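Local coordinates for protein restriction endonuclease LpnPI (PDB 4RZL) that recognises modified cytosine in DNA through the N-terminal SRA domain held in this chain, as part of a longer modification-dependent restriction endonuclease, at residues Lys43-Ile48 against Leu65-Thr70; Val129-Ile134 against Asn212-Trp217; Lys150-Pro155 against Leu188-Val193; Met192-Trp197 against Asp208-Pro213. One frame throughout, in Å; residues are numbered along the deposited sequence.

Contact 1 of 4, residues Lys43-Ile48 against Leu65-Thr70; sequences KIIKGI and LIVLYT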
loop_
_atom_site.group_PDB
_atom_site.type_symbol
_atom_site.label_atom_id
_atom_site.label_comp_id
_atom_site.label_asym_id
_atom_site.label_seq_id
_atom_site.Cartn_x
_atom_site.Cartn_y
_atom_site.Cartn_z
ATOM N N LYS A 43 -6.077 -13.198 -3.885
ATOM C CA LYS A 43 -5.874 -14.603 -3.517
ATOM C C LYS A 43 -5.022 -14.733 -2.251
ATOM O O LYS A 43 -5.275 -15.585 -1.400
ATOM C CB LYS A 43 -5.224 -15.369 -4.659
ATOM C CG LYS A 43 -5.319 -16.874 -4.473
ATOM C CD LYS A 43 -4.954 -17.582 -5.749
ATOM C CE LYS A 43 -5.275 -19.055 -5.655
ATOM N NZ LYS A 43 -4.870 -19.731 -6.907
ATOM N N ILE A 44 -4.011 -13.878 -2.136
ATOM C CA ILE A 44 -3.145 -13.861 -0.965
ATOM C C ILE A 44 -3.912 -13.428 0.277
ATOM O O ILE A 44 -3.746 -13.990 1.361
ATOM C CB ILE A 44 -1.953 -12.901 -1.169
ATOM C CG1 ILE A 44 -1.146 -13.303 -2.398
ATOM C CG2 ILE A 44 -1.066 -12.853 0.076
ATOM C CD1 ILE A 44 -0.095 -12.260 -2.807
ATOM N N ILE A 45 -4.732 -12.393 0.118
ATOM C CA ILE A 45 -5.407 -11.790 1.261
ATOM C C ILE A 45 -6.909 -11.843 1.083
ATOM O O ILE A 45 -7.468 -11.061 0.317
ATOM C CB ILE A 45 -4.981 -10.319 1.458
ATOM C CG1 ILE A 45 -3.461 -10.189 1.354
ATOM C CG2 ILE A 45 -5.488 -9.783 2.782
ATOM C CD1 ILE A 45 -2.967 -8.743 1.326
ATOM N N LYS A 46 -7.559 -12.758 1.793
ATOM C CA LYS A 46 -9.011 -12.838 1.776
ATOM C C LYS A 46 -9.592 -11.605 2.457
ATOM O O LYS A 46 -9.170 -11.239 3.561
ATOM C CB LYS A 46 -9.500 -14.112 2.477
ATOM C CG LYS A 46 -9.100 -15.404 1.777
ATOM C CD LYS A 46 -9.858 -16.600 2.362
ATOM C CE LYS A 46 -9.232 -17.931 1.959
ATOM N NZ LYS A 46 -9.044 -18.058 0.489
ATOM N N GLY A 47 -10.550 -10.958 1.798
ATOM C CA GLY A 47 -11.142 -9.748 2.340
ATOM C C GLY A 47 -10.785 -8.531 1.512
ATOM O O GLY A 47 -11.379 -7.469 1.673
ATOM N N ILE A 48 -9.800 -8.693 0.632
ATOM C CA ILE A 48 -9.349 -7.628 -0.257
ATOM C C ILE A 48 -9.888 -7.882 -1.665
ATOM O O ILE A 48 -9.770 -8.991 -2.177
ATOM C CB ILE A 48 -7.795 -7.534 -0.290
ATOM C CG1 ILE A 48 -7.248 -7.040 1.054
ATOM C CG2 ILE A 48 -7.322 -6.613 -1.402
ATOM C CD1 ILE A 48 -7.510 -5.555 1.317
ATOM N N LEU A 65 -7.407 -3.232 7.058
ATOM C CA LEU A 65 -6.206 -3.281 6.226
ATOM C C LEU A 65 -6.432 -2.441 4.994
ATOM O O LEU A 65 -7.530 -2.440 4.427
ATOM C CB LEU A 65 -5.857 -4.719 5.810
ATOM C CG LEU A 65 -4.698 -4.865 4.807
ATOM C CD1 LEU A 65 -3.353 -4.587 5.473
ATOM C CD2 LEU A 65 -4.681 -6.230 4.118
ATOM N N ILE A 66 -5.397 -1.726 4.579
ATOM C CA ILE A 66 -5.427 -1.059 3.293
ATOM C C ILE A 66 -4.314 -1.580 2.393
ATOM O O ILE A 66 -3.168 -1.712 2.809
ATOM C CB ILE A 66 -5.311 0.458 3.472
ATOM C CG1 ILE A 66 -6.627 1.000 4.048
ATOM C CG2 ILE A 66 -4.959 1.126 2.161
ATOM C CD1 ILE A 66 -6.543 2.413 4.482
ATOM N N VAL A 67 -4.656 -1.875 1.150
ATOM C CA VAL A 67 -3.651 -2.248 0.182
ATOM C C VAL A 67 -3.532 -1.135 -0.861
ATOM O O VAL A 67 -4.534 -0.636 -1.377
ATOM C CB VAL A 67 -3.980 -3.602 -0.504
ATOM C CG1 VAL A 67 -3.098 -3.816 -1.710
ATOM C CG2 VAL A 67 -3.823 -4.741 0.480
ATOM N N LEU A 68 -2.299 -0.729 -1.128
ATOM C CA LEU A 68 -2.004 0.215 -2.187
ATOM C C LEU A 68 -1.317 -0.528 -3.303
ATOM O O LEU A 68 -0.325 -1.223 -3.078
ATOM C CB LEU A 68 -1.111 1.357 -1.699
ATOM C CG LEU A 68 -1.633 2.158 -0.508
ATOM C CD1 LEU A 68 -0.651 3.287 -0.205
ATOM C CD2 LEU A 68 -3.032 2.675 -0.795
ATOM N N TYR A 69 -1.831 -0.362 -4.513
ATOM C CA TYR A 69 -1.308 -1.075 -5.659
ATOM C C TYR A 69 -1.018 -0.095 -6.786
ATOM O O TYR A 69 -1.852 0.742 -7.128
ATOM C CB TYR A 69 -2.307 -2.159 -6.107
ATOM C CG TYR A 69 -1.954 -2.757 -7.431
ATOM C CD1 TYR A 69 -0.824 -3.543 -7.559
ATOM C CD2 TYR A 69 -2.733 -2.526 -8.559
ATOM C CE1 TYR A 69 -0.469 -4.090 -8.764
ATOM C CE2 TYR A 69 -2.387 -3.077 -9.780
ATOM C CZ TYR A 69 -1.247 -3.866 -9.870
ATOM O OH TYR A 69 -0.859 -4.431 -11.058
ATOM N N THR A 70 0.176 -0.184 -7.355
ATOM C CA THR A 70 0.518 0.690 -8.456
ATOM C C THR A 70 1.251 -0.079 -9.553
ATOM O O THR A 70 1.996 -1.023 -9.278
ATOM C CB THR A 70 1.396 1.863 -7.994
ATOM O OG1 THR A 70 1.867 2.571 -9.144
ATOM C CG2 THR A 70 2.588 1.371 -7.206
#
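I45 is the first residue of 43-48 to meet strand 65-70. It follows helix 40-44 and is the first to leave helical backbone angles. Its CG2, anti to the backbone N, meets L65 CD2 tip to tip at 3.9 Å. I45 CD1 also reaches L65 CD2 and comes within 4.2 Å of V67 CG2. A type II turn then runs from I45 to I48, with G47 at a positive phi of 112°. A weak bond of 3.3 Å from I48 N to I45 O closes the turn. The turn brings I48 back beside I45. I48 CD1 touches both strand residues, 4.0 Å from L65 CD2 and 3.9 Å from V67 CG2. The side chains of I48 and L65 cross at about a right angle. L65 CD2 is thus the methyl that both isoleucines touch. I66 points away and packs on T111 and L115 of helix 108-119. The contact is entirely apolar and buried. Alternate residues of one strand thus face a helix on one side and a turn on the other, as expected of an inner strand in the covered sheet of an SRA domain, a member of the PUA-like group.

Contact 2 of 4, residues Val129-Ile134 against Asn212-Trp217; sequences VPPIFI and NPFYQW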
loop_
_atom_site.group_PDB
_atom_site.type_symbol
_atom_site.label_atom_id
_atom_site.label_comp_id
_atom_site.label_asym_id
_atom_site.label_seq_id
_atom_site.Cartn_x
_atom_site.Cartn_y
_atom_site.Cartn_z
ATOM N N VAL A 129 -5.770 4.548 11.960
ATOM C CA VAL A 129 -4.861 4.101 10.913
ATOM C C VAL A 129 -4.633 2.593 10.970
ATOM O O VAL A 129 -4.125 2.075 11.965
ATOM C CB VAL A 129 -3.500 4.812 11.018
ATOM C CG1 VAL A 129 -2.552 4.292 9.936
ATOM C CG2 VAL A 129 -3.673 6.337 10.936
ATOM N N PRO A 130 -5.009 1.885 9.895
ATOM C CA PRO A 130 -4.773 0.448 9.792
ATOM C C PRO A 130 -3.417 0.144 9.166
ATOM O O PRO A 130 -2.774 1.033 8.620
ATOM C CB PRO A 130 -5.896 -0.013 8.866
ATOM C CG PRO A 130 -6.028 1.135 7.918
ATOM C CD PRO A 130 -5.729 2.392 8.714
ATOM N N PRO A 131 -2.997 -1.121 9.220
ATOM C CA PRO A 131 -1.816 -1.498 8.452
ATOM C C PRO A 131 -2.023 -1.184 6.975
ATOM O O PRO A 131 -3.136 -1.306 6.458
ATOM C CB PRO A 131 -1.732 -3.009 8.666
ATOM C CG PRO A 131 -2.462 -3.260 9.899
ATOM C CD PRO A 131 -3.539 -2.248 9.998
ATOM N N ILE A 132 -0.960 -0.774 6.302
ATOM C CA ILE A 132 -1.024 -0.564 4.864
ATOM C C ILE A 132 -0.011 -1.489 4.206
ATOM O O ILE A 132 1.155 -1.538 4.628
ATOM C CB ILE A 132 -0.740 0.903 4.488
ATOM C CG1 ILE A 132 -1.861 1.807 5.006
ATOM C CG2 ILE A 132 -0.598 1.053 2.988
ATOM C CD1 ILE A 132 -1.527 3.286 4.956
ATOM N N PHE A 133 -0.469 -2.259 3.222
ATOM C CA PHE A 133 0.421 -3.105 2.423
ATOM C C PHE A 133 0.614 -2.504 1.029
ATOM O O PHE A 133 -0.364 -2.145 0.353
ATOM C CB PHE A 133 -0.129 -4.526 2.273
ATOM C CG PHE A 133 -0.171 -5.330 3.557
ATOM C CD1 PHE A 133 0.379 -4.849 4.735
ATOM C CD2 PHE A 133 -0.791 -6.566 3.575
ATOM C CE1 PHE A 133 0.325 -5.589 5.898
ATOM C CE2 PHE A 133 -0.853 -7.316 4.749
ATOM C CZ PHE A 133 -0.299 -6.824 5.906
ATOM N N ILE A 134 1.865 -2.412 0.589
ATOM C CA ILE A 134 2.178 -1.903 -0.752
ATOM C C ILE A 134 2.570 -3.012 -1.713
ATOM O O ILE A 134 3.410 -3.856 -1.382
ATOM C CB ILE A 134 3.329 -0.879 -0.721
ATOM C CG1 ILE A 134 3.007 0.269 0.234
ATOM C CG2 ILE A 134 3.647 -0.356 -2.141
ATOM C CD1 ILE A 134 4.244 1.089 0.600
ATOM N N ASN A 212 4.482 -6.173 14.920
ATOM C CA ASN A 212 4.902 -5.444 16.112
ATOM C C ASN A 212 5.491 -4.047 15.816
ATOM O O ASN A 212 5.197 -3.105 16.544
ATOM C CB ASN A 212 5.882 -6.290 16.930
ATOM C CG ASN A 212 5.166 -7.171 17.959
ATOM O OD1 ASN A 212 3.943 -7.361 17.895
ATOM N ND2 ASN A 212 5.923 -7.716 18.896
ATOM N N PRO A 213 6.298 -3.896 14.748
ATOM C CA PRO A 213 6.733 -2.513 14.478
ATOM C C PRO A 213 5.588 -1.579 14.074
ATOM O O PRO A 213 5.686 -0.368 14.265
ATOM C CB PRO A 213 7.731 -2.676 13.330
ATOM C CG PRO A 213 8.274 -4.068 13.524
ATOM C CD PRO A 213 7.079 -4.874 13.967
ATOM N N PHE A 214 4.514 -2.131 13.525
ATOM C CA PHE A 214 3.350 -1.310 13.212
ATOM C C PHE A 214 2.681 -0.884 14.514
ATOM O O PHE A 214 2.365 0.288 14.708
ATOM C CB PHE A 214 2.352 -2.055 12.317
ATOM C CG PHE A 214 1.024 -1.356 12.193
ATOM C CD1 PHE A 214 0.888 -0.244 11.375
ATOM C CD2 PHE A 214 -0.077 -1.793 12.913
ATOM C CE1 PHE A 214 -0.327 0.409 11.266
ATOM C CE2 PHE A 214 -1.299 -1.147 12.808
ATOM C CZ PHE A 214 -1.425 -0.045 11.988
ATOM N N TYR A 215 2.470 -1.841 15.411
ATOM C CA TYR A 215 1.798 -1.535 16.680
ATOM C C TYR A 215 2.632 -0.601 17.543
ATOM O O TYR A 215 2.098 0.218 18.273
ATOM C CB TYR A 215 1.471 -2.827 17.423
ATOM C CG TYR A 215 0.405 -3.615 16.705
ATOM C CD1 TYR A 215 -0.830 -3.033 16.425
ATOM C CD2 TYR A 215 0.632 -4.914 16.277
ATOM C CE1 TYR A 215 -1.810 -3.730 15.757
ATOM C CE2 TYR A 215 -0.347 -5.625 15.610
ATOM C CZ TYR A 215 -1.567 -5.028 15.356
ATOM O OH TYR A 215 -2.557 -5.721 14.686
ATOM N N GLN A 216 3.948 -0.709 17.427
ATOM C CA GLN A 216 4.841 0.229 18.074
ATOM C C GLN A 216 4.611 1.641 17.517
ATOM O O GLN A 216 4.487 2.601 18.282
ATOM C CB GLN A 216 6.296 -0.214 17.896
ATOM C CG GLN A 216 7.303 0.572 18.733
ATOM C CD GLN A 216 7.625 1.937 18.180
ATOM O OE1 GLN A 216 7.556 2.942 18.898
ATOM N NE2 GLN A 216 7.994 1.988 16.906
ATOM N N TRP A 217 4.576 1.767 16.191
ATOM C CA TRP A 217 4.328 3.065 15.561
ATOM C C TRP A 217 2.975 3.646 15.983
ATOM O O TRP A 217 2.860 4.846 16.216
ATOM C CB TRP A 217 4.386 2.959 14.028
ATOM C CG TRP A 217 3.973 4.231 13.346
ATOM C CD1 TRP A 217 4.766 5.325 13.077
ATOM C CD2 TRP A 217 2.656 4.556 12.856
ATOM N NE1 TRP A 217 4.022 6.298 12.437
ATOM C CE2 TRP A 217 2.731 5.856 12.290
ATOM C CE3 TRP A 217 1.433 3.871 12.821
ATOM C CZ2 TRP A 217 1.616 6.490 11.713
ATOM C CZ3 TRP A 217 0.326 4.501 12.249
ATOM C CH2 TRP A 217 0.429 5.802 11.702
#
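F214 points from helix 212-220 toward P131 and the chain just before it. Its CB bears CG anti to the backbone N (chi1 169°). On one side of the ring CD2 lies 4.1 Å from P131 CG. Next along that side, CE2 meets P131 CD and CG, both at 3.8 Å. On the other side CE1 comes 3.7 Å from P130 O. The tip, CZ, makes the shortest approaches: 3.4 Å to P131 N and 3.4 Å to V129 O. P131 CG sits over one face of the F214 ring in a CH-pi contact, 22° off the ring normal. V129 O lies at the edge, in the ring plane, and also accepts a hydrogen bond from K218 NZ. In the SRA domain this sets helix 212-220 against the proline-rich lead-in to strand 132-137. F214 and W217 meet the sheet itself through V154. W217, three residues on, reaches the same lead-in from beside F214. Its six-membered ring meets V129 CG1, with CZ3 at 3.7 Å and CH2 at 3.8 Å. The V129 and W217 side chains cross at about a right angle. V129 also touches S118 and T119 of helix 108-119, and W217 touches T119.

Contact 3 of 4, residues Lys150-Pro155 against Leu188-Val193; sequences KGVAVP and LNIPMV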
loop_
_atom_site.group_PDB
_atom_site.type_symbol
_atom_site.label_atom_id
_atom_site.label_comp_id
_atom_site.label_asym_id
_atom_site.label_seq_id
_atom_site.Cartn_x
_atom_site.Cartn_y
_atom_site.Cartn_z
ATOM N N LYS A 150 6.103 -4.745 -1.480
ATOM C CA LYS A 150 7.144 -3.758 -1.175
ATOM C C LYS A 150 7.227 -3.422 0.316
ATOM O O LYS A 150 8.136 -2.722 0.733
ATOM C CB LYS A 150 6.912 -2.471 -1.965
ATOM C CG LYS A 150 6.722 -2.687 -3.475
ATOM C CD LYS A 150 7.889 -3.449 -4.069
ATOM C CE LYS A 150 9.147 -2.577 -4.172
ATOM N NZ LYS A 150 10.335 -3.342 -4.701
ATOM N N GLY A 151 6.265 -3.897 1.104
ATOM C CA GLY A 151 6.320 -3.738 2.553
ATOM C C GLY A 151 5.053 -3.269 3.251
ATOM O O GLY A 151 4.050 -2.939 2.604
ATOM N N VAL A 152 5.115 -3.248 4.580
ATOM C CA VAL A 152 4.080 -2.671 5.438
ATOM C C VAL A 152 4.409 -1.192 5.600
ATOM O O VAL A 152 5.555 -0.851 5.910
ATOM C CB VAL A 152 4.040 -3.319 6.845
ATOM C CG1 VAL A 152 2.867 -2.753 7.672
ATOM C CG2 VAL A 152 3.988 -4.835 6.758
ATOM N N ALA A 153 3.425 -0.320 5.414
ATOM C CA ALA A 153 3.701 1.110 5.407
ATOM C C ALA A 153 2.808 1.882 6.367
ATOM O O ALA A 153 1.737 1.405 6.761
ATOM C CB ALA A 153 3.532 1.674 3.992
ATOM N N VAL A 154 3.268 3.074 6.750
ATOM C CA VAL A 154 2.472 3.975 7.566
ATOM C C VAL A 154 2.558 5.371 6.977
ATOM O O VAL A 154 3.572 5.719 6.360
ATOM C CB VAL A 154 2.929 3.997 9.049
ATOM C CG1 VAL A 154 2.788 2.587 9.653
ATOM C CG2 VAL A 154 4.359 4.531 9.190
ATOM N N PRO A 155 1.498 6.176 7.172
ATOM C CA PRO A 155 1.450 7.542 6.630
ATOM C C PRO A 155 2.520 8.444 7.217
ATOM O O PRO A 155 2.767 8.386 8.420
ATOM C CB PRO A 155 0.043 8.041 7.024
ATOM C CG PRO A 155 -0.766 6.757 7.272
ATOM C CD PRO A 155 0.240 5.796 7.851
ATOM N N LEU A 188 7.976 0.238 6.963
ATOM C CA LEU A 188 8.436 -0.268 8.256
ATOM C C LEU A 188 9.446 -1.416 8.139
ATOM O O LEU A 188 9.415 -2.204 7.193
ATOM C CB LEU A 188 7.246 -0.735 9.083
ATOM C CG LEU A 188 6.204 0.319 9.432
ATOM C CD1 LEU A 188 5.031 -0.338 10.148
ATOM C CD2 LEU A 188 6.825 1.415 10.296
ATOM N N ASN A 189 10.320 -1.520 9.135
ATOM C CA ASN A 189 11.263 -2.621 9.207
ATOM C C ASN A 189 10.548 -3.919 9.587
ATOM O O ASN A 189 10.659 -4.406 10.710
ATOM C CB ASN A 189 12.381 -2.295 10.211
ATOM C CG ASN A 189 13.465 -3.365 10.260
ATOM O OD1 ASN A 189 13.550 -4.232 9.390
ATOM N ND2 ASN A 189 14.298 -3.309 11.290
ATOM N N ILE A 190 9.790 -4.454 8.639
ATOM C CA ILE A 190 9.093 -5.721 8.793
ATOM C C ILE A 190 9.455 -6.563 7.588
ATOM O O ILE A 190 8.969 -6.301 6.486
ATOM C CB ILE A 190 7.569 -5.550 8.851
ATOM C CG1 ILE A 190 7.161 -4.732 10.081
ATOM C CG2 ILE A 190 6.878 -6.915 8.797
ATOM C CD1 ILE A 190 5.670 -4.461 10.175
ATOM N N PRO A 191 10.347 -7.548 7.773
ATOM C CA PRO A 191 10.777 -8.354 6.617
ATOM C C PRO A 191 9.701 -9.318 6.117
ATOM O O PRO A 191 9.769 -9.746 4.972
ATOM C CB PRO A 191 11.995 -9.124 7.147
ATOM C CG PRO A 191 11.830 -9.123 8.669
ATOM C CD PRO A 191 11.130 -7.828 8.996
ATOM N N MET A 192 8.729 -9.649 6.961
ATOM C CA MET A 192 7.733 -10.656 6.616
ATOM C C MET A 192 6.426 -10.484 7.372
ATOM O O MET A 192 6.412 -10.265 8.592
ATOM C CB MET A 192 8.281 -12.070 6.897
ATOM C CG MET A 192 7.285 -13.171 6.588
ATOM S SD MET A 192 7.854 -14.810 7.064
ATOM C CE MET A 192 7.353 -14.823 8.779
ATOM N N VAL A 193 5.318 -10.593 6.648
ATOM C CA VAL A 193 4.020 -10.715 7.292
ATOM C C VAL A 193 3.575 -12.170 7.180
ATOM O O VAL A 193 3.409 -12.685 6.074
ATOM C CB VAL A 193 2.980 -9.802 6.657
ATOM C CG1 VAL A 193 1.652 -9.907 7.426
ATOM C CG2 VAL A 193 3.503 -8.362 6.647
HETATM O O HOH W 1 7.683 -3.849 5.674
#
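V152 and L188 continue the antiparallel pairing of strands 147-155 and 176-187 in the SRA-domain sheet. One rung earlier V154 is backbone-bonded to T186. L188 N donates to V152 O at 2.9 Å. The bond is straight, 169° at the hydrogen, and runs nearly along the C=O axis. The return bond, from V152 N to L188 O, is replaced by a water. That water accepts from V152 N at 2.9 Å and donates to L188 O at 2.8 Å. Its second donation goes to I190 O, at 2.9 Å. One water thus bridges three backbone groups of buried residues; L188 O also accepts from I190 N. That bond closes an inverse gamma turn centred on N189, which bends the chain out of the sheet. Apolar side chains join the two chains beside this turn. L188 CD1 packs 3.7 Å from V154 CG1, and these two side chains cross at about a right angle. V154 also touches F214 and W217 of helix 212-220. V152 has CG1 anti to its backbone N (chi1 -176°), and CG1 shares L188 CD1 with V154. The other branch, CG2, meets I190 CD1 at 3.8 Å and, farther along the departing chain, V193 CG2 at 3.6 Å.

Contact 4 of 4, residues Met192-Trp197 against Asp208-Pro213; sequences MVSRKW and DNSLNP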
loop_
_atom_site.group_PDB
_atom_site.type_symbol
_atom_site.label_atom_id
_atom_site.label_comp_id
_atom_site.label_asym_id
_atom_site.label_seq_id
_atom_site.Cartn_x
_atom_site.Cartn_y
_atom_site.Cartn_z
ATOM N N MET A 192 8.729 -9.649 6.961
ATOM C CA MET A 192 7.733 -10.656 6.616
ATOM C C MET A 192 6.426 -10.484 7.372
ATOM O O MET A 192 6.412 -10.265 8.592
ATOM C CB MET A 192 8.281 -12.070 6.897
ATOM C CG MET A 192 7.285 -13.171 6.588
ATOM S SD MET A 192 7.854 -14.810 7.064
ATOM C CE MET A 192 7.353 -14.823 8.779
ATOM N N VAL A 193 5.318 -10.593 6.648
ATOM C CA VAL A 193 4.020 -10.715 7.292
ATOM C C VAL A 193 3.575 -12.170 7.180
ATOM O O VAL A 193 3.409 -12.685 6.074
ATOM C CB VAL A 193 2.980 -9.802 6.657
ATOM C CG1 VAL A 193 1.652 -9.907 7.426
ATOM C CG2 VAL A 193 3.503 -8.362 6.647
ATOM N N SER A 194 3.407 -12.840 8.317
ATOM C CA SER A 194 3.153 -14.288 8.299
ATOM C C SER A 194 1.742 -14.648 7.818
ATOM O O SER A 194 0.804 -13.866 7.985
ATOM C CB SER A 194 3.369 -14.871 9.691
ATOM O OG SER A 194 2.267 -14.539 10.503
ATOM N N ARG A 195 1.593 -15.839 7.235
ATOM C CA ARG A 195 0.273 -16.347 6.882
ATOM C C ARG A 195 -0.675 -16.376 8.085
ATOM O O ARG A 195 -1.867 -16.079 7.945
ATOM C CB ARG A 195 0.389 -17.738 6.246
ATOM C CG ARG A 195 -0.954 -18.455 6.042
ATOM C CD ARG A 195 -1.983 -17.651 5.254
ATOM N NE ARG A 195 -1.440 -16.961 4.097
ATOM C CZ ARG A 195 -2.146 -16.134 3.329
ATOM N NH1 ARG A 195 -3.416 -15.882 3.616
ATOM N NH2 ARG A 195 -1.586 -15.556 2.276
ATOM N N LYS A 196 -0.145 -16.728 9.254
ATOM C CA LYS A 196 -0.930 -16.715 10.484
ATOM C C LYS A 196 -1.509 -15.327 10.718
ATOM O O LYS A 196 -2.704 -15.186 10.985
ATOM C CB LYS A 196 -0.080 -17.130 11.691
ATOM C CG LYS A 196 -0.843 -17.143 13.040
ATOM C CD LYS A 196 0.050 -17.621 14.177
ATOM C CE LYS A 196 -0.597 -17.429 15.547
ATOM N NZ LYS A 196 -1.810 -18.279 15.723
ATOM N N TRP A 197 -0.666 -14.302 10.592
ATOM C CA TRP A 197 -1.143 -12.938 10.767
ATOM C C TRP A 197 -2.234 -12.622 9.763
ATOM O O TRP A 197 -3.287 -12.116 10.136
ATOM C CB TRP A 197 -0.013 -11.910 10.637
ATOM C CG TRP A 197 -0.436 -10.572 11.165
ATOM C CD1 TRP A 197 -0.163 -10.046 12.403
ATOM C CD2 TRP A 197 -1.271 -9.614 10.498
ATOM N NE1 TRP A 197 -0.747 -8.805 12.528
ATOM C CE2 TRP A 197 -1.438 -8.521 11.378
ATOM C CE3 TRP A 197 -1.874 -9.560 9.236
ATOM C CZ2 TRP A 197 -2.184 -7.399 11.032
ATOM C CZ3 TRP A 197 -2.618 -8.446 8.903
ATOM C CH2 TRP A 197 -2.763 -7.383 9.794
ATOM N N ASP A 208 0.150 -13.019 15.346
ATOM C CA ASP A 208 1.464 -13.143 15.949
ATOM C C ASP A 208 2.152 -11.778 15.934
ATOM O O ASP A 208 1.509 -10.751 15.717
ATOM C CB ASP A 208 2.303 -14.211 15.237
ATOM C CG ASP A 208 2.455 -13.956 13.739
ATOM O OD1 ASP A 208 2.116 -12.846 13.254
ATOM O OD2 ASP A 208 2.917 -14.896 13.048
ATOM N N ASN A 209 3.462 -11.798 16.123
ATOM C CA ASN A 209 4.279 -10.604 16.267
ATOM C C ASN A 209 4.729 -9.966 14.952
ATOM O O ASN A 209 5.576 -9.077 14.983
ATOM C CB ASN A 209 5.533 -10.937 17.086
ATOM C CG ASN A 209 5.271 -10.988 18.578
ATOM O OD1 ASN A 209 4.125 -10.917 19.024
ATOM N ND2 ASN A 209 6.341 -11.126 19.362
ATOM N N SER A 210 4.210 -10.440 13.817
ATOM C CA SER A 210 4.619 -9.933 12.495
ATOM C C SER A 210 4.551 -8.406 12.414
ATOM O O SER A 210 5.446 -7.757 11.882
ATOM C CB SER A 210 3.742 -10.514 11.380
ATOM O OG SER A 210 3.997 -11.878 11.178
ATOM N N LEU A 211 3.485 -7.832 12.953
ATOM C CA LEU A 211 3.291 -6.398 12.821
ATOM C C LEU A 211 3.638 -5.609 14.061
ATOM O O LEU A 211 3.190 -4.476 14.212
ATOM C CB LEU A 211 1.846 -6.095 12.425
ATOM C CG LEU A 211 1.825 -5.776 10.928
ATOM C CD1 LEU A 211 2.021 -7.045 10.110
ATOM C CD2 LEU A 211 0.563 -5.045 10.530
ATOM N N ASN A 212 4.482 -6.173 14.920
ATOM C CA ASN A 212 4.902 -5.444 16.112
ATOM C C ASN A 212 5.491 -4.047 15.816
ATOM O O ASN A 212 5.197 -3.105 16.544
ATOM C CB ASN A 212 5.882 -6.290 16.930
ATOM C CG ASN A 212 5.166 -7.171 17.959
ATOM O OD1 ASN A 212 3.943 -7.361 17.895
ATOM N ND2 ASN A 212 5.923 -7.716 18.896
ATOM N N PRO A 213 6.298 -3.896 14.748
ATOM C CA PRO A 213 6.733 -2.513 14.478
ATOM C C PRO A 213 5.588 -1.579 14.074
ATOM O O PRO A 213 5.686 -0.368 14.265
ATOM C CB PRO A 213 7.731 -2.676 13.330
ATOM C CG PRO A 213 8.274 -4.068 13.524
ATOM C CD PRO A 213 7.079 -4.874 13.967
#
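S194, D208 and S210 form the tight polar half of this contact. S194 OG lies between its own backbone N and carbonyl carbon (chi1 76°). From there it accepts from W197 N at 2.9 Å and donates to D208 OD2 at 2.7 Å, on the syn side. S194 N donates to S210 OG at 3.1 Å. S210 OG in turn donates to D208 OD1 at 3.0 Å. S210 N gives OD1 a second bond of 3.2 Å, from the same face of the carboxylate. The apolar half is also close. L211 CD1 lies over the five-membered ring of W197, 4.0 Å from its centroid and 12° off the normal. L211 CD2 meets W197 CZ2 at 3.7 Å, and V193 CG1 touches L211 CD1 from the strand side. The exposed margin is looser. M192 comes near S210 through its backbone O, which approaches S210 CB. The K196 side chain crosses D208 obliquely, CB and CD near OD2, with NZ 6.4 Å from OD2, too far for contact. S194 is the N-cap of helix 195-199, and D208 forms an Asx turn. The arrangement is that of a serine-capped helix start whose cap is held by the carboxylate of an Asx turn.

How the contacts relate
From the N terminus, contact 1 closes first, completing the loop from 43 to 70, which includes strand 54-57. It is complete before the others begin. Contact 2 then closes a much longer loop, 129 to 217. Contact 3 lies wholly within that loop. Contact 4 starts on M192 and V193, where contact 3 ends, and finishes on N212 and P213, where the second segment of contact 2 starts. Strands 65-70, 132-137 and 147-155 are successive neighbours in one sheet and join contacts 1, 2 and 3. The chain leaving strand 176-187 and helix 212-220 tie contact 4 to that sheet. R195 NH2 bonds to I44 O, linking contact 4 back to contact 1.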